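Local coordinates for DNA polymerase (Bacillus phage phi29, PDB 2PY5), which replicates the phage genome from a protein primer, combining processive strand-displacing DNA synthesis with a proofreading 3'-5' exonuclease, at residues Ala56-His61 and Thr117-Ser122; Arg451-Asp456 and Ala492-Gln497; Arg496-Ile501 and Lys529-Thr534. The protein carries 2 engineered substitutions. All blocks are in the same frame, centred on the assembly; numbering follows the deposited sequence.

Contact 1 comes first along the chain and joins neighbouring parallel strands 57-60 and 113-121 of the mixed sheet in the exonuclease region. Contacts 2 and 3 follow in the polymerisation region, on the opposite side of the chain's centre. Their centres are about 11 Å apart, whereas the centre of contact 1 is about 41 Å from that of contact 2 and about 33 Å from that of contact 3. Contacts 2 and 3 share Arg496 and Gln497 and one antiparallel sheet, in which strands 491-496 and 499-509 are neighbours. Tyr454 OH meets Lys498 N at 2.8 Å between them. Proofreading and synthesis thus rest on separate sheets of one chain.

Contact 1. Residues Ala56-His61 and Thr117-Ser122; sequences ADLYFH and TVIYDS. With nucleotides of chain A.
The Asp57 carboxylate carbon lies at the edge of the Tyr120 ring, and Val118 CG1 sits over one face of that ring, offset toward the rim. The two strands are parallel neighbours in the mixed sheet of the exonuclease domain. The Tyr59 ring meets Tyr120 obliquely, with centroids 5.5 Å apart and planes at 34°. Tyr59 CE2 lies 3.6 Å from Tyr120 CB. At its own edge, Tyr59 has the backbone N of Ser122. Tyr59, which interacts with the primer terminal protein, also packs on Leu177 of helix 160-182.

On the other face of the sheet, Ile119 CG2 sits at the edge of the Phe60 ring, 3.6 Å from Phe60 CD1. Phe60 and Ile119 both reach helix 63-76. Backbone bonds run along the whole pair. Tyr120 N donates to Leu58 O at 2.7 Å, nearly straight (172°). A water links Asp57 OD1 to Tyr120 OH, and Arg6 forms a salt bridge with the same Asp57 oxygen.

At the C-terminal end the strands reach the single-stranded DNA. Ser122 is essential for exonucleolysis and binds this DNA. His61 NE2 is bonded to Phe128 O, and His61 CD2 lies 3.5 Å from OP1 of DT6 of chain A. On the other side of the imidazole, His61 ND1 forms a 2.8 Å hydrogen bond with Ser122 OG.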
loop_
_atom_site.group_PDB
_atom_site.type_symbol
_atom_site.label_atom_id
_atom_site.label_comp_id
_atom_site.label_asym_id
_atom_site.label_seq_id
_atom_site.Cartn_x
_atom_site.Cartn_y
_atom_site.Cartn_z
ATOM N N ALA F 56 -27.203 8.630 -4.853
ATOM C CA ALA F 56 -26.238 8.916 -3.805
ATOM C C ALA F 56 -24.839 8.421 -4.144
ATOM O O ALA F 56 -24.591 7.793 -5.186
ATOM C CB ALA F 56 -26.711 8.317 -2.460
ATOM N N ASP F 57 -23.920 8.705 -3.238
ATOM C CA ASP F 57 -22.589 8.154 -3.280
ATOM C C ASP F 57 -22.506 7.028 -2.251
ATOM O O ASP F 57 -22.734 7.265 -1.063
ATOM C CB ASP F 57 -21.577 9.229 -2.899
ATOM C CG ASP F 57 -21.451 10.328 -3.935
ATOM O OD1 ASP F 57 -22.022 10.211 -5.042
ATOM O OD2 ASP F 57 -20.750 11.328 -3.632
ATOM N N LEU F 58 -22.172 5.822 -2.703
ATOM C CA LEU F 58 -22.112 4.643 -1.837
ATOM C C LEU F 58 -20.679 4.217 -1.705
ATOM O O LEU F 58 -19.884 4.390 -2.631
ATOM C CB LEU F 58 -22.897 3.464 -2.412
ATOM C CG LEU F 58 -24.323 3.692 -2.888
ATOM C CD1 LEU F 58 -25.022 2.339 -3.246
ATOM C CD2 LEU F 58 -25.131 4.554 -1.907
ATOM N N TYR F 59 -20.366 3.647 -0.554
ATOM C CA TYR F 59 -19.031 3.140 -0.262
ATOM C C TYR F 59 -19.109 1.714 0.225
ATOM O O TYR F 59 -19.877 1.422 1.159
ATOM C CB TYR F 59 -18.390 3.995 0.836
ATOM C CG TYR F 59 -18.030 5.361 0.343
ATOM C CD1 TYR F 59 -18.974 6.388 0.303
ATOM C CD2 TYR F 59 -16.746 5.616 -0.124
ATOM C CE1 TYR F 59 -18.639 7.642 -0.176
ATOM C CE2 TYR F 59 -16.404 6.864 -0.603
ATOM C CZ TYR F 59 -17.349 7.864 -0.640
ATOM O OH TYR F 59 -17.002 9.114 -1.129
ATOM N N PHE F 60 -18.326 0.827 -0.390
ATOM C CA PHE F 60 -18.109 -0.522 0.128
ATOM C C PHE F 60 -16.648 -0.612 0.496
ATOM O O PHE F 60 -15.781 -0.017 -0.194
ATOM C CB PHE F 60 -18.418 -1.608 -0.916
ATOM C CG PHE F 60 -19.893 -1.840 -1.147
ATOM C CD1 PHE F 60 -20.625 -1.003 -1.980
ATOM C CD2 PHE F 60 -20.530 -2.914 -0.554
ATOM C CE1 PHE F 60 -21.957 -1.232 -2.206
ATOM C CE2 PHE F 60 -21.884 -3.134 -0.783
ATOM C CZ PHE F 60 -22.584 -2.296 -1.616
ATOM N N HIS F 61 -16.352 -1.366 1.548
ATOM C CA HIS F 61 -14.951 -1.608 1.930
ATOM C C HIS F 61 -14.403 -2.789 1.137
ATOM O O HIS F 61 -14.866 -3.925 1.278
ATOM C CB HIS F 61 -14.791 -1.844 3.422
ATOM C CG HIS F 61 -13.467 -1.386 3.946
ATOM N ND1 HIS F 61 -13.062 -0.077 3.874
ATOM C CD2 HIS F 61 -12.439 -2.070 4.504
ATOM C CE1 HIS F 61 -11.855 0.039 4.397
ATOM N NE2 HIS F 61 -11.449 -1.159 4.778
ATOM N N THR F 117 -26.160 6.753 -9.449
ATOM C CA THR F 117 -25.608 6.396 -8.165
ATOM C C THR F 117 -24.192 5.956 -8.403
ATOM O O THR F 117 -23.939 5.113 -9.284
ATOM C CB THR F 117 -26.431 5.298 -7.475
ATOM O OG1 THR F 117 -27.718 5.838 -7.136
ATOM C CG2 THR F 117 -25.714 4.765 -6.192
ATOM N N VAL F 118 -23.265 6.534 -7.643
ATOM C CA VAL F 118 -21.825 6.218 -7.763
ATOM C C VAL F 118 -21.410 5.391 -6.569
ATOM O O VAL F 118 -21.820 5.667 -5.446
ATOM C CB VAL F 118 -20.919 7.460 -7.904
ATOM C CG1 VAL F 118 -19.494 7.024 -8.332
ATOM C CG2 VAL F 118 -21.491 8.449 -8.923
ATOM N N ILE F 119 -20.645 4.335 -6.829
ATOM C CA ILE F 119 -20.178 3.446 -5.808
ATOM C C ILE F 119 -18.654 3.486 -5.785
ATOM O O ILE F 119 -17.998 3.209 -6.804
ATOM C CB ILE F 119 -20.655 2.002 -6.076
ATOM C CG1 ILE F 119 -22.162 1.994 -6.377
ATOM C CG2 ILE F 119 -20.377 1.120 -4.853
ATOM C CD1 ILE F 119 -22.766 0.613 -6.636
ATOM N N TYR F 120 -18.117 3.799 -4.614
ATOM C CA TYR F 120 -16.691 3.935 -4.387
ATOM C C TYR F 120 -16.138 2.867 -3.438
ATOM O O TYR F 120 -16.889 2.161 -2.757
ATOM C CB TYR F 120 -16.426 5.292 -3.792
ATOM C CG TYR F 120 -16.748 6.467 -4.685
ATOM C CD1 TYR F 120 -17.769 7.341 -4.355
ATOM C CD2 TYR F 120 -15.994 6.743 -5.818
ATOM C CE1 TYR F 120 -18.036 8.437 -5.137
ATOM C CE2 TYR F 120 -16.274 7.832 -6.624
ATOM C CZ TYR F 120 -17.295 8.688 -6.265
ATOM O OH TYR F 120 -17.600 9.803 -7.034
ATOM N N ASP F 121 -14.815 2.786 -3.376
ATOM C CA ASP F 121 -14.107 1.889 -2.462
ATOM C C ASP F 121 -13.616 2.665 -1.230
ATOM O O ASP F 121 -12.669 3.483 -1.333
ATOM C CB ASP F 121 -12.925 1.259 -3.210
ATOM C CG ASP F 121 -12.266 0.135 -2.451
ATOM O OD1 ASP F 121 -12.808 -0.289 -1.397
ATOM O OD2 ASP F 121 -11.207 -0.350 -2.935
ATOM N N SER F 122 -14.203 2.407 -0.060
ATOM C CA SER F 122 -13.683 3.025 1.174
ATOM C C SER F 122 -12.264 2.533 1.512
ATOM O O SER F 122 -11.535 3.210 2.249
ATOM C CB SER F 122 -14.614 2.834 2.364
ATOM O OG SER F 122 -14.959 1.482 2.544
ATOM P P DT A 6 -11.339 -6.302 5.328
ATOM O OP1 DT A 6 -12.112 -5.252 5.979
ATOM O OP2 DT A 6 -10.699 -7.371 6.103
ATOM O "O5'" DT A 6 -12.302 -7.106 4.322
ATOM C "C5'" DT A 6 -13.303 -6.422 3.584
ATOM C "C4'" DT A 6 -13.914 -7.420 2.628
ATOM O "O4'" DT A 6 -12.933 -7.903 1.696
ATOM C "C3'" DT A 6 -14.437 -8.672 3.322
ATOM O "O3'" DT A 6 -15.741 -8.462 3.860
ATOM C "C2'" DT A 6 -14.396 -9.697 2.196
ATOM C "C1'" DT A 6 -13.267 -9.218 1.292
ATOM N N1 DT A 6 -12.016 -10.025 1.388
ATOM C C2 DT A 6 -11.384 -10.377 0.222
ATOM O O2 DT A 6 -11.784 -10.069 -0.883
ATOM N N3 DT A 6 -10.246 -11.123 0.405
ATOM C C4 DT A 6 -9.688 -11.520 1.610
ATOM O O4 DT A 6 -8.654 -12.181 1.651
ATOM C C5 DT A 6 -10.389 -11.088 2.793
ATOM C C7 DT A 6 -9.885 -11.454 4.148
ATOM C C6 DT A 6 -11.515 -10.366 2.629
HETATM O O HOH W 1 -20.002 11.374 -6.871
#

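Contact 2. Residues Arg451-Asp456 and Ala492-Gln497; sequences RIIYCD and AKYLRQ. With EDO (1,2-ethanediol), chain U.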
loop_
_atom_site.group_PDB
_atom_site.type_symbol
_atom_site.label_atom_id
_atom_site.label_comp_id
_atom_site.label_asym_id
_atom_site.label_seq_id
_atom_site.Cartn_x
_atom_site.Cartn_y
_atom_site.Cartn_z
ATOM N N ARG F 451 27.360 -7.531 11.605
ATOM C CA ARG F 451 26.221 -7.958 12.424
ATOM C C ARG F 451 24.902 -7.988 11.654
ATOM O O ARG F 451 23.897 -8.392 12.199
ATOM C CB ARG F 451 26.098 -7.025 13.632
ATOM C CG ARG F 451 27.271 -7.141 14.610
ATOM C CD ARG F 451 27.207 -6.047 15.671
ATOM N NE ARG F 451 25.974 -6.118 16.459
ATOM C CZ ARG F 451 25.633 -5.262 17.420
ATOM N NH1 ARG F 451 26.433 -4.245 17.725
ATOM N NH2 ARG F 451 24.487 -5.421 18.069
ATOM N N ILE F 452 24.907 -7.570 10.390
ATOM C CA ILE F 452 23.658 -7.412 9.648
ATOM C C ILE F 452 23.019 -8.754 9.287
ATOM O O ILE F 452 23.653 -9.623 8.679
ATOM C CB ILE F 452 23.828 -6.531 8.385
ATOM C CG1 ILE F 452 22.472 -6.155 7.793
ATOM C CG2 ILE F 452 24.716 -7.237 7.314
ATOM C CD1 ILE F 452 21.619 -5.235 8.677
ATOM N N ILE F 453 21.755 -8.901 9.685
ATOM C CA ILE F 453 20.950 -10.068 9.349
ATOM C C ILE F 453 20.028 -9.785 8.166
ATOM O O ILE F 453 19.976 -10.564 7.204
ATOM C CB ILE F 453 20.042 -10.500 10.537
ATOM C CG1 ILE F 453 20.850 -10.810 11.792
ATOM C CG2 ILE F 453 19.196 -11.743 10.150
ATOM C CD1 ILE F 453 19.967 -10.866 13.084
ATOM N N TYR F 454 19.302 -8.666 8.246
ATOM C CA TYR F 454 18.114 -8.457 7.421
ATOM C C TYR F 454 17.777 -6.984 7.351
ATOM O O TYR F 454 17.914 -6.286 8.344
ATOM C CB TYR F 454 16.953 -9.221 8.073
ATOM C CG TYR F 454 15.601 -9.101 7.417
ATOM C CD1 TYR F 454 15.341 -9.704 6.207
ATOM C CD2 TYR F 454 14.580 -8.356 7.999
ATOM C CE1 TYR F 454 14.099 -9.594 5.589
ATOM C CE2 TYR F 454 13.330 -8.266 7.403
ATOM C CZ TYR F 454 13.092 -8.872 6.206
ATOM O OH TYR F 454 11.856 -8.768 5.584
ATOM N N CYS F 455 17.349 -6.530 6.179
ATOM C CA CYS F 455 16.803 -5.188 5.999
ATOM C C CYS F 455 15.418 -5.288 5.399
ATOM O O CYS F 455 15.186 -6.111 4.515
ATOM C CB CYS F 455 17.651 -4.400 5.002
ATOM S SG CYS F 455 19.377 -4.183 5.474
ATOM N N ASP F 456 14.522 -4.416 5.840
ATOM C CA ASP F 456 13.260 -4.234 5.137
ATOM C C ASP F 456 12.808 -2.789 5.157
ATOM O O ASP F 456 12.154 -2.348 6.107
ATOM C CB ASP F 456 12.148 -5.109 5.691
ATOM C CG ASP F 456 10.857 -4.991 4.863
ATOM O OD1 ASP F 456 10.920 -4.408 3.742
ATOM O OD2 ASP F 456 9.790 -5.476 5.307
ATOM N N ALA F 492 15.621 -15.864 17.048
ATOM C CA ALA F 492 14.918 -15.544 15.814
ATOM C C ALA F 492 15.227 -16.614 14.772
ATOM O O ALA F 492 16.138 -17.425 14.937
ATOM C CB ALA F 492 15.310 -14.158 15.314
ATOM N N LYS F 493 14.420 -16.634 13.716
ATOM C CA LYS F 493 14.679 -17.462 12.556
ATOM C C LYS F 493 14.126 -16.765 11.317
ATOM O O LYS F 493 12.949 -16.383 11.269
ATOM C CB LYS F 493 14.089 -18.862 12.705
ATOM C CG LYS F 493 14.485 -19.794 11.534
ATOM C CD LYS F 493 13.867 -21.172 11.657
ATOM C CE LYS F 493 14.652 -22.114 12.558
ATOM N NZ LYS F 493 14.209 -23.518 12.316
ATOM N N TYR F 494 15.016 -16.541 10.354
ATOM C CA TYR F 494 14.700 -15.857 9.104
ATOM C C TYR F 494 14.819 -16.868 7.969
ATOM O O TYR F 494 15.867 -17.481 7.769
ATOM C CB TYR F 494 15.678 -14.701 8.846
ATOM C CG TYR F 494 15.616 -13.583 9.863
ATOM C CD1 TYR F 494 16.197 -13.733 11.129
ATOM C CD2 TYR F 494 14.984 -12.387 9.566
ATOM C CE1 TYR F 494 16.146 -12.687 12.074
ATOM C CE2 TYR F 494 14.937 -11.344 10.489
ATOM C CZ TYR F 494 15.505 -11.514 11.742
ATOM O OH TYR F 494 15.456 -10.503 12.666
ATOM N N LEU F 495 13.727 -17.074 7.248
ATOM C CA LEU F 495 13.711 -18.070 6.174
ATOM C C LEU F 495 13.923 -17.430 4.814
ATOM O O LEU F 495 14.659 -17.962 3.981
ATOM C CB LEU F 495 12.382 -18.814 6.184
ATOM C CG LEU F 495 12.004 -19.543 7.463
ATOM C CD1 LEU F 495 10.635 -20.185 7.310
ATOM C CD2 LEU F 495 13.056 -20.581 7.885
ATOM N N ARG F 496 13.233 -16.316 4.588
ATOM C CA ARG F 496 13.254 -15.571 3.320
ATOM C C ARG F 496 13.012 -14.103 3.608
ATOM O O ARG F 496 12.658 -13.733 4.738
ATOM C CB ARG F 496 12.126 -16.063 2.402
ATOM C CG ARG F 496 12.119 -17.545 2.095
ATOM C CD ARG F 496 13.187 -17.870 1.078
ATOM N NE ARG F 496 13.110 -19.251 0.615
ATOM C CZ ARG F 496 13.790 -20.269 1.131
ATOM N NH1 ARG F 496 14.615 -20.092 2.152
ATOM N NH2 ARG F 496 13.649 -21.486 0.618
ATOM N N GLN F 497 13.154 -13.268 2.579
ATOM C CA GLN F 497 12.682 -11.887 2.648
ATOM C C GLN F 497 11.246 -11.893 3.162
ATOM O O GLN F 497 10.428 -12.727 2.741
ATOM C CB GLN F 497 12.733 -11.200 1.270
ATOM C CG GLN F 497 14.135 -10.910 0.774
ATOM C CD GLN F 497 14.233 -10.716 -0.742
ATOM O OE1 GLN F 497 14.979 -9.852 -1.222
ATOM N NE2 GLN F 497 13.506 -11.539 -1.501
HETATM C C1 EDO U . 8.767 -1.521 6.291
HETATM O O1 EDO U . 7.495 -1.313 5.667
HETATM C C2 EDO U . 8.602 -1.923 7.756
HETATM O O2 EDO U . 9.628 -2.839 8.186
#
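Tyr454 CG is anti to its backbone N (chi1 178°), while Tyr494 CG is anti to its carbonyl carbon (chi1 -64°); these torsions set the CG atoms from which the two touching rings extend. The strands belong to the antiparallel sheet of the polymerase palm, and 452-456 carries the start of the YCDTD motif. They are not paired with each other. Their axes stay 9.1 Å apart at closest approach, so side chains bridge the gap.

Ile453 and Tyr454 form a classic beta bulge opposite His461, and both point toward strand 492-496. Ile453 CG2 lies over one face of the Tyr494 ring in a CH-pi contact, 3.8 Å from the centroid. The two side chains cross at about a right angle. Tyr454 meets the same ring obliquely, with Tyr454 CB 3.8 Å from Tyr494 CE2. Their ring planes are at 43°.

The hydroxyls are anchored outside the pair. Tyr494 OH bonds to His461 ND1 and Gln502 NE2, and Tyr454 OH bonds to the backbone N of Lys498. Two residues beyond Tyr454 is Asp456, a ligand of the catalytic magnesium. Its OD1 is bonded to Thr231. At the edge of the Tyr454 ring, Tyr454 CE1 is 4.0 Å from Gln497 CA.

Contact 3. Residues Arg496-Ile501 and Lys529-Thr534; sequences RQKTYI and KCAGMT. With nucleotides of chain B.
An antiparallel strand pair beside the polymerase active site joins Lys498 and Tyr500, probably involved in binding template-primer DNA, to Lys529, which stabilises the primer terminus. Tyr500 and Lys529 form the hydrogen-bonded pair. Tyr500 N donates to Lys529 O at 2.7 Å, and Lys529 N returns a bond to Tyr500 O.

Their side chains lie side by side and point the same way. Lys529 CB sits over one face of the Tyr500 ring, 3.9 Å from the centroid, in a CH-pi contact. Lys529 CG, anti to the carbonyl carbon (chi1 -61°), lies 3.5 Å from Tyr500 CZ. Tyr494 stacks with the Tyr500 ring, and His461 meets it edge-to-face.

Thr499 and Cys530 form the neighbouring non-hydrogen-bonded pair. Past the strand, Ala531 N donates to Lys498 O at 3.0 Å. Type II turns span Arg496-Thr499 and Cys530-Met533. Ala531 CB, in the second turn, packs 3.5 Å from C5 of DG1 of chain B. Gly532 CA lies beside N2 of the same guanine. Lys498 NZ forms a salt bridge with Asp456 OD2.

Apolar contacts thus hold the Lys529 stem on the Tyr500 ring, while the Ala531 methyl meets the guanine of DG1 of chain B through carbon atoms. On both sides of this strand pair, the contact with ring or base is made by nonpolar groups.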
loop_
_atom_site.group_PDB
_atom_site.type_symbol
_atom_site.label_atom_id
_atom_site.label_comp_id
_atom_site.label_asym_id
_atom_site.label_seq_id
_atom_site.Cartn_x
_atom_site.Cartn_y
_atom_site.Cartn_z
ATOM N N ARG F 496 13.233 -16.316 4.588
ATOM C CA ARG F 496 13.254 -15.571 3.320
ATOM C C ARG F 496 13.012 -14.103 3.608
ATOM O O ARG F 496 12.658 -13.733 4.738
ATOM C CB ARG F 496 12.126 -16.063 2.402
ATOM C CG ARG F 496 12.119 -17.545 2.095
ATOM C CD ARG F 496 13.187 -17.870 1.078
ATOM N NE ARG F 496 13.110 -19.251 0.615
ATOM C CZ ARG F 496 13.790 -20.269 1.131
ATOM N NH1 ARG F 496 14.615 -20.092 2.152
ATOM N NH2 ARG F 496 13.649 -21.486 0.618
ATOM N N GLN F 497 13.154 -13.268 2.579
ATOM C CA GLN F 497 12.682 -11.887 2.648
ATOM C C GLN F 497 11.246 -11.893 3.162
ATOM O O GLN F 497 10.428 -12.727 2.741
ATOM C CB GLN F 497 12.733 -11.200 1.270
ATOM C CG GLN F 497 14.135 -10.910 0.774
ATOM C CD GLN F 497 14.233 -10.716 -0.742
ATOM O OE1 GLN F 497 14.979 -9.852 -1.222
ATOM N NE2 GLN F 497 13.506 -11.539 -1.501
ATOM N N LYS F 498 10.955 -10.990 4.097
ATOM C CA LYS F 498 9.619 -10.825 4.667
ATOM C C LYS F 498 9.062 -12.066 5.352
ATOM O O LYS F 498 7.858 -12.158 5.535
ATOM C CB LYS F 498 8.634 -10.315 3.601
ATOM C CG LYS F 498 9.033 -8.948 3.055
ATOM C CD LYS F 498 7.995 -8.379 2.135
ATOM C CE LYS F 498 8.426 -7.025 1.606
ATOM N NZ LYS F 498 8.528 -5.981 2.671
ATOM N N THR F 499 9.932 -12.997 5.752
ATOM C CA THR F 499 9.503 -14.271 6.321
ATOM C C THR F 499 10.416 -14.652 7.492
ATOM O O THR F 499 11.471 -15.251 7.295
ATOM C CB THR F 499 9.513 -15.395 5.268
ATOM O OG1 THR F 499 8.784 -14.960 4.105
ATOM C CG2 THR F 499 8.882 -16.667 5.802
ATOM N N TYR F 500 10.015 -14.266 8.699
ATOM C CA TYR F 500 10.818 -14.510 9.885
ATOM C C TYR F 500 9.952 -14.541 11.144
ATOM O O TYR F 500 8.806 -14.106 11.138
ATOM C CB TYR F 500 11.920 -13.443 10.025
ATOM C CG TYR F 500 11.422 -12.052 10.311
ATOM C CD1 TYR F 500 11.267 -11.637 11.609
ATOM C CD2 TYR F 500 11.110 -11.159 9.291
ATOM C CE1 TYR F 500 10.825 -10.374 11.913
ATOM C CE2 TYR F 500 10.652 -9.880 9.603
ATOM C CZ TYR F 500 10.522 -9.515 10.922
ATOM O OH TYR F 500 10.077 -8.257 11.314
ATOM N N ILE F 501 10.525 -15.090 12.209
ATOM C CA ILE F 501 9.921 -15.067 13.532
ATOM C C ILE F 501 10.946 -14.550 14.528
ATOM O O ILE F 501 12.160 -14.692 14.323
ATOM C CB ILE F 501 9.381 -16.452 13.990
ATOM C CG1 ILE F 501 10.471 -17.538 13.986
ATOM C CG2 ILE F 501 8.221 -16.886 13.101
ATOM C CD1 ILE F 501 9.991 -18.922 14.386
ATOM N N LYS F 529 6.237 -12.865 11.054
ATOM C CA LYS F 529 6.151 -12.058 9.822
ATOM C C LYS F 529 6.376 -12.962 8.620
ATOM O O LYS F 529 7.399 -13.652 8.514
ATOM C CB LYS F 529 7.202 -10.950 9.830
ATOM C CG LYS F 529 7.048 -9.989 10.964
ATOM C CD LYS F 529 5.800 -9.133 10.814
ATOM C CE LYS F 529 5.556 -8.337 12.066
ATOM N NZ LYS F 529 6.679 -7.411 12.334
ATOM N N CYS F 530 5.403 -13.008 7.726
ATOM C CA CYS F 530 5.517 -13.812 6.508
ATOM C C CYS F 530 4.556 -13.203 5.519
ATOM O O CYS F 530 3.348 -13.190 5.759
ATOM C CB CYS F 530 5.190 -15.297 6.737
ATOM S SG CYS F 530 5.391 -16.404 5.239
ATOM N N ALA F 531 5.113 -12.666 4.436
ATOM C CA ALA F 531 4.327 -12.004 3.397
ATOM C C ALA F 531 3.298 -12.968 2.842
ATOM O O ALA F 531 3.622 -14.107 2.503
ATOM C CB ALA F 531 5.240 -11.502 2.287
ATOM N N GLY F 532 2.051 -12.516 2.785
ATOM C CA GLY F 532 0.969 -13.317 2.237
ATOM C C GLY F 532 0.341 -14.261 3.238
ATOM O O GLY F 532 -0.719 -14.824 2.967
ATOM N N MET F 533 0.980 -14.449 4.393
ATOM C CA MET F 533 0.432 -15.321 5.421
ATOM C C MET F 533 -0.699 -14.579 6.116
ATOM O O MET F 533 -0.526 -13.437 6.543
ATOM C CB MET F 533 1.525 -15.721 6.424
ATOM C CG MET F 533 1.125 -16.813 7.365
ATOM S SD MET F 533 2.435 -17.275 8.509
ATOM C CE MET F 533 3.417 -18.401 7.515
ATOM N N THR F 534 -1.865 -15.210 6.202
ATOM C CA THR F 534 -3.009 -14.600 6.881
ATOM C C THR F 534 -2.827 -14.746 8.382
ATOM O O THR F 534 -1.979 -15.511 8.829
ATOM C CB THR F 534 -4.328 -15.277 6.510
ATOM O OG1 THR F 534 -4.335 -16.604 7.045
ATOM C CG2 THR F 534 -4.511 -15.325 4.988
ATOM O "O5'" DG B 1 8.538 -15.980 0.119
ATOM C "C5'" DG B 1 7.326 -16.685 -0.190
ATOM C "C4'" DG B 1 6.525 -15.975 -1.264
ATOM O "O4'" DG B 1 6.236 -14.624 -0.840
ATOM C "C3'" DG B 1 7.242 -15.828 -2.610
ATOM O "O3'" DG B 1 6.776 -16.780 -3.607
ATOM C "C2'" DG B 1 7.040 -14.356 -2.996
ATOM C "C1'" DG B 1 5.990 -13.867 -2.000
ATOM N N9 DG B 1 6.019 -12.451 -1.627
ATOM C C8 DG B 1 7.104 -11.606 -1.539
ATOM N N7 DG B 1 6.793 -10.396 -1.166
ATOM C C5 DG B 1 5.415 -10.437 -0.994
ATOM C C6 DG B 1 4.509 -9.424 -0.597
ATOM O O6 DG B 1 4.755 -8.243 -0.309
ATOM N N1 DG B 1 3.195 -9.891 -0.548
ATOM C C2 DG B 1 2.797 -11.175 -0.843
ATOM N N2 DG B 1 1.484 -11.437 -0.737
ATOM N N3 DG B 1 3.638 -12.135 -1.216
ATOM C C4 DG B 1 4.925 -11.697 -1.269
#